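Local coordinates for DNA repair and recombination protein RadB (Thermococcus kodakarensis, PDB 2CVH) that probably takes part in DNA repair and homologous recombination, as a RecA-like ATPase of very weak activity that binds DNA without promoting strand exchange, at residues A[61-65]-A[211-215]; A[2-6]-A[39-44]. All coordinates share one frame; numbering follows the deposited sequence.

Contact 1: residues A[61-65]-A[211-215]; sequences RLVQM and ITERG
Arg61 reaches from helix 59-67 into the beta turn Thr212-Gly215 and spends its guanidinium on backbone carbonyls. Arg61 NH2 donates to Thr212 O (2.7 Å), arriving nearly in line with the C=O, although that oxygen lies 23° out of the guanidinium plane. Arg61 NH1 adds two weak bonds, one to the same Thr212 O and one to Glu213 O at 2.9 Å, the latter oxygen lying at the guanidinium edge. Thr212 O thus accepts from both segments: Arg61 across the contact and Gly215 N within the type I turn. With CG anti to the backbone N (chi1 -173°) and a bend at chi2, the Arg61 chain turns its head group to the turn. A leucine in place of Arg61 would probably leave Glu213 O without this donor and Thr212 O with little beyond its turn bond, loosening the hold of the helix on the hairpin.

Within the turn, Thr212 OG1 accepts from Arg214 N at 3.1 Å, an ST turn, and is also bonded to Glu217. Arg214 O accepts from Arg69 NH1, and the Arg214 guanidinium forms a salt bridge with Glu217. Met65 packs its CG 3.8 Å from Gly215 CA, and its SD lies over one guanidinium face of Arg61, toward the rim. The backbone of Gly215 (phi 115°) calls for glycine, and any CB would run into Met65 CE.

The turn joins antiparallel strands 206-212 and 215-218 at the sheet's edge; helix 59-67 meets it there, packing Arg61 and Met65 on Leu38 of helix 33-44 and Leu62 against helix 73-79.

Contact 2: residues A[2-6]-A[39-44]; sequences LSTGT and QTGLLS
Leu2 and Thr40 lead the apolar packing of this contact, where the N-terminal segment lies along helix 33-44. Both branches of Leu2 come up to the Thr40 methyl from one side: CD1 of Leu2 is 3.6 Å from Thr40 CG2, while CD2 touches that methyl too and reaches Ser44 CB, one helical turn on. Further along, Leu43 CD1 presses on the backbone of Gly5, 3.4 Å from its CA. A side chain on Gly5 would collide with that methyl, and its positive phi (77°) favours glycine as well. Thr40 CG2 also rests against Ser3 O; with that methyl anti to the backbone N, OG1 is left beside the N and bonds back to Leu36 O. The aliphatic part of the extended Gln39 chain packs against the Thr4 carbonyl, Gln39 CG lying 3.2 Å from Thr4 O, with Ile216 of strand 215-218 and Met65 as further neighbours.

In the RecA-like fold of this P-loop ATPase, helix 33-44 begins in the predicted ATP-binding P-loop, and residues 2-6 pass by its C-terminal half before leading into helix 7-12.

The clear hydrogen bonds lie within the segments or run to nearby residues. Ser3 OG accepts from Gly5 N at 3.0 Å and Thr4 OG1 from Thr6 N at 3.2 Å, two successive ST turns; both hydroxyls also bond to Asp10, tying the loop to the helix ahead. On the helix, Ser44 OG donates to a lone pair of Gly41 O at 2.8 Å, and Ser44 N bonds to the same oxygen.

Contact 2 comes entirely before contact 1 along the chain, yet their centres lie 12 Å apart, on the same side of the chain's centre. Helix 33-44 joins them: besides receiving residues 2-6, it packs against the other pair through Gln39, whose backbone N is 3.6 Å from Met65 CE, and through Leu42, which meets Leu62. Strand 215-218, an outermost strand of the mixed sheet, begins within contact 1 and touches Thr6 and Gln39 of contact 2. The N-terminal segment, helix 59-67 and the C-terminal hairpin thus gather round the helix that begins in the predicted ATP-binding P-loop, so that segments from near both ends of the chain meet on one helix of the RecA-like domain.

Contact 1: residues A[61-65]-A[211-215]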
loop_
_atom_site.group_PDB
_atom_site.type_symbol
_atom_site.label_atom_id
_atom_site.label_comp_id
_atom_site.label_asym_id
_atom_site.label_seq_id
_atom_site.Cartn_x
_atom_site.Cartn_y
_atom_site.Cartn_z
ATOM N N ARG A 61 -1.746 5.027 -16.241
ATOM C CA ARG A 61 -0.712 4.088 -15.810
ATOM C C ARG A 61 -1.322 2.691 -15.628
ATOM O O ARG A 61 -0.744 1.686 -16.079
ATOM C CB ARG A 61 -0.043 4.600 -14.526
ATOM C CG ARG A 61 1.158 3.799 -14.050
ATOM C CD ARG A 61 2.279 3.763 -15.090
ATOM N NE ARG A 61 3.488 3.166 -14.528
ATOM C CZ ARG A 61 4.072 2.063 -14.982
ATOM N NH1 ARG A 61 3.578 1.410 -16.027
ATOM N NH2 ARG A 61 5.131 1.582 -14.350
ATOM N N LEU A 62 -2.513 2.627 -15.022
ATOM C CA LEU A 62 -3.195 1.344 -14.844
ATOM C C LEU A 62 -3.613 0.773 -16.207
ATOM O O LEU A 62 -3.537 -0.432 -16.438
ATOM C CB LEU A 62 -4.413 1.500 -13.943
ATOM C CG LEU A 62 -5.115 0.154 -13.748
ATOM C CD1 LEU A 62 -4.335 -0.698 -12.742
ATOM C CD2 LEU A 62 -6.536 0.371 -13.289
ATOM N N VAL A 63 -4.096 1.647 -17.092
ATOM C CA VAL A 63 -4.487 1.262 -18.461
ATOM C C VAL A 63 -3.250 0.683 -19.165
ATOM O O VAL A 63 -3.308 -0.383 -19.777
ATOM C CB VAL A 63 -4.987 2.502 -19.272
ATOM C CG1 VAL A 63 -5.193 2.146 -20.732
ATOM C CG2 VAL A 63 -6.270 3.031 -18.672
ATOM N N GLN A 64 -2.125 1.393 -19.063
ATOM C CA GLN A 64 -0.875 0.940 -19.665
ATOM C C GLN A 64 -0.551 -0.423 -19.114
ATOM O O GLN A 64 -0.390 -1.392 -19.861
ATOM C CB GLN A 64 0.256 1.905 -19.336
ATOM C CG GLN A 64 1.590 1.511 -19.965
ATOM C CD GLN A 64 2.679 2.554 -19.749
ATOM O OE1 GLN A 64 3.417 2.899 -20.679
ATOM N NE2 GLN A 64 2.786 3.059 -18.523
ATOM N N MET A 65 -0.532 -0.519 -17.788
ATOM C CA MET A 65 -0.235 -1.785 -17.128
ATOM C C MET A 65 -1.199 -2.889 -17.565
ATOM O O MET A 65 -0.770 -3.989 -17.903
ATOM C CB MET A 65 -0.264 -1.599 -15.613
ATOM C CG MET A 65 0.806 -0.634 -15.111
ATOM S SD MET A 65 0.686 -0.214 -13.364
ATOM C CE MET A 65 0.408 -1.906 -12.727
ATOM N N ILE A 211 10.787 -1.047 -12.240
ATOM C CA ILE A 211 9.589 -0.362 -12.666
ATOM C C ILE A 211 9.713 -0.225 -14.170
ATOM O O ILE A 211 10.670 0.387 -14.654
ATOM C CB ILE A 211 9.480 1.040 -12.036
ATOM C CG1 ILE A 211 9.361 0.891 -10.492
ATOM C CG2 ILE A 211 8.290 1.813 -12.684
ATOM C CD1 ILE A 211 9.307 2.198 -9.707
ATOM N N THR A 212 8.786 -0.846 -14.891
ATOM C CA THR A 212 8.764 -0.813 -16.345
ATOM C C THR A 212 7.401 -0.322 -16.840
ATOM O O THR A 212 6.556 0.092 -16.052
ATOM C CB THR A 212 8.985 -2.194 -16.943
ATOM O OG1 THR A 212 7.828 -3.011 -16.694
ATOM C CG2 THR A 212 10.222 -2.840 -16.353
ATOM N N GLU A 213 7.198 -0.379 -18.150
ATOM C CA GLU A 213 5.940 0.038 -18.742
ATOM C C GLU A 213 4.834 -0.910 -18.311
ATOM O O GLU A 213 3.675 -0.506 -18.246
ATOM C CB GLU A 213 6.043 0.053 -20.266
ATOM C CG GLU A 213 6.664 1.319 -20.822
ATOM C CD GLU A 213 8.188 1.290 -20.867
ATOM O OE1 GLU A 213 8.735 1.492 -21.973
ATOM O OE2 GLU A 213 8.842 1.074 -19.818
ATOM N N ARG A 214 5.201 -2.157 -17.989
ATOM C CA ARG A 214 4.230 -3.161 -17.567
ATOM C C ARG A 214 3.874 -3.084 -16.087
ATOM O O ARG A 214 3.085 -3.897 -15.605
ATOM C CB ARG A 214 4.733 -4.568 -17.849
ATOM C CG ARG A 214 5.303 -4.757 -19.219
ATOM C CD ARG A 214 5.678 -6.215 -19.464
ATOM N NE ARG A 214 4.510 -7.093 -19.417
ATOM C CZ ARG A 214 4.559 -8.376 -19.079
ATOM N NH1 ARG A 214 5.721 -8.932 -18.764
ATOM N NH2 ARG A 214 3.444 -9.096 -19.017
ATOM N N GLY A 215 4.449 -2.124 -15.368
ATOM C CA GLY A 215 4.187 -1.994 -13.944
ATOM C C GLY A 215 5.465 -2.273 -13.163
ATOM O O GLY A 215 6.382 -1.448 -13.116
#

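Contact 2: residues A[2-6]-A[39-44]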
loop_
_atom_site.group_PDB
_atom_site.type_symbol
_atom_site.label_atom_id
_atom_site.label_comp_id
_atom_site.label_asym_id
_atom_site.label_seq_id
_atom_site.Cartn_x
_atom_site.Cartn_y
_atom_site.Cartn_z
ATOM N N LEU A 2 -2.512 -12.353 -1.789
ATOM C CA LEU A 2 -2.845 -11.609 -2.988
ATOM C C LEU A 2 -1.533 -11.353 -3.761
ATOM O O LEU A 2 -0.754 -10.505 -3.360
ATOM C CB LEU A 2 -3.479 -10.296 -2.553
ATOM C CG LEU A 2 -4.610 -9.790 -3.422
ATOM C CD1 LEU A 2 -4.867 -8.339 -3.088
ATOM C CD2 LEU A 2 -4.215 -9.913 -4.868
ATOM N N SER A 3 -1.279 -12.088 -4.845
ATOM C CA SER A 3 -0.041 -11.933 -5.624
ATOM C C SER A 3 0.283 -10.523 -6.110
ATOM O O SER A 3 -0.617 -9.723 -6.387
ATOM C CB SER A 3 -0.019 -12.910 -6.801
ATOM O OG SER A 3 1.106 -12.677 -7.645
ATOM N N THR A 4 1.585 -10.215 -6.158
ATOM C CA THR A 4 2.112 -8.910 -6.615
ATOM C C THR A 4 2.432 -8.990 -8.112
ATOM O O THR A 4 2.780 -7.991 -8.733
ATOM C CB THR A 4 3.461 -8.505 -5.915
ATOM O OG1 THR A 4 4.456 -9.504 -6.173
ATOM C CG2 THR A 4 3.292 -8.351 -4.425
ATOM N N GLY A 5 2.333 -10.189 -8.671
ATOM C CA GLY A 5 2.610 -10.364 -10.079
ATOM C C GLY A 5 4.098 -10.372 -10.323
ATOM O O GLY A 5 4.536 -10.387 -11.468
ATOM N N THR A 6 4.861 -10.442 -9.234
ATOM C CA THR A 6 6.319 -10.457 -9.278
ATOM C C THR A 6 6.834 -11.658 -8.469
ATOM O O THR A 6 6.501 -11.837 -7.280
ATOM C CB THR A 6 6.854 -9.166 -8.687
ATOM O OG1 THR A 6 6.136 -8.067 -9.266
ATOM C CG2 THR A 6 8.311 -9.004 -8.990
ATOM N N GLN A 39 -0.632 -2.831 -9.417
ATOM C CA GLN A 39 -0.434 -4.151 -9.962
ATOM C C GLN A 39 -1.100 -5.247 -9.164
ATOM O O GLN A 39 -1.648 -6.192 -9.741
ATOM C CB GLN A 39 1.056 -4.433 -10.105
ATOM C CG GLN A 39 1.390 -5.805 -10.676
ATOM C CD GLN A 39 2.745 -5.821 -11.376
ATOM O OE1 GLN A 39 3.566 -6.726 -11.180
ATOM N NE2 GLN A 39 2.968 -4.831 -12.227
ATOM N N THR A 40 -1.018 -5.159 -7.841
ATOM C CA THR A 40 -1.657 -6.165 -7.002
ATOM C C THR A 40 -3.178 -6.083 -7.246
ATOM O O THR A 40 -3.814 -7.089 -7.525
ATOM C CB THR A 40 -1.322 -5.937 -5.515
ATOM O OG1 THR A 40 0.100 -5.941 -5.364
ATOM C CG2 THR A 40 -1.920 -7.047 -4.639
ATOM N N GLY A 41 -3.722 -4.867 -7.213
ATOM C CA GLY A 41 -5.142 -4.670 -7.463
ATOM C C GLY A 41 -5.542 -5.166 -8.845
ATOM O O GLY A 41 -6.466 -5.962 -9.004
ATOM N N LEU A 42 -4.788 -4.750 -9.850
ATOM C CA LEU A 42 -5.052 -5.152 -11.221
ATOM C C LEU A 42 -5.140 -6.678 -11.413
ATOM O O LEU A 42 -6.101 -7.190 -11.991
ATOM C CB LEU A 42 -3.988 -4.520 -12.133
ATOM C CG LEU A 42 -3.969 -4.604 -13.668
ATOM C CD1 LEU A 42 -3.008 -5.660 -14.114
ATOM C CD2 LEU A 42 -5.380 -4.803 -14.254
ATOM N N LEU A 43 -4.178 -7.413 -10.876
ATOM C CA LEU A 43 -4.152 -8.865 -11.030
ATOM C C LEU A 43 -5.102 -9.647 -10.110
ATOM O O LEU A 43 -5.324 -10.839 -10.337
ATOM C CB LEU A 43 -2.707 -9.366 -10.874
ATOM C CG LEU A 43 -1.680 -8.650 -11.763
ATOM C CD1 LEU A 43 -0.305 -9.175 -11.468
ATOM C CD2 LEU A 43 -2.007 -8.880 -13.243
ATOM N N SER A 44 -5.648 -9.007 -9.072
ATOM C CA SER A 44 -6.592 -9.690 -8.178
ATOM C C SER A 44 -7.875 -10.066 -8.942
ATOM O O SER A 44 -8.464 -11.122 -8.699
ATOM C CB SER A 44 -6.933 -8.840 -6.944
ATOM O OG SER A 44 -7.721 -7.708 -7.251
#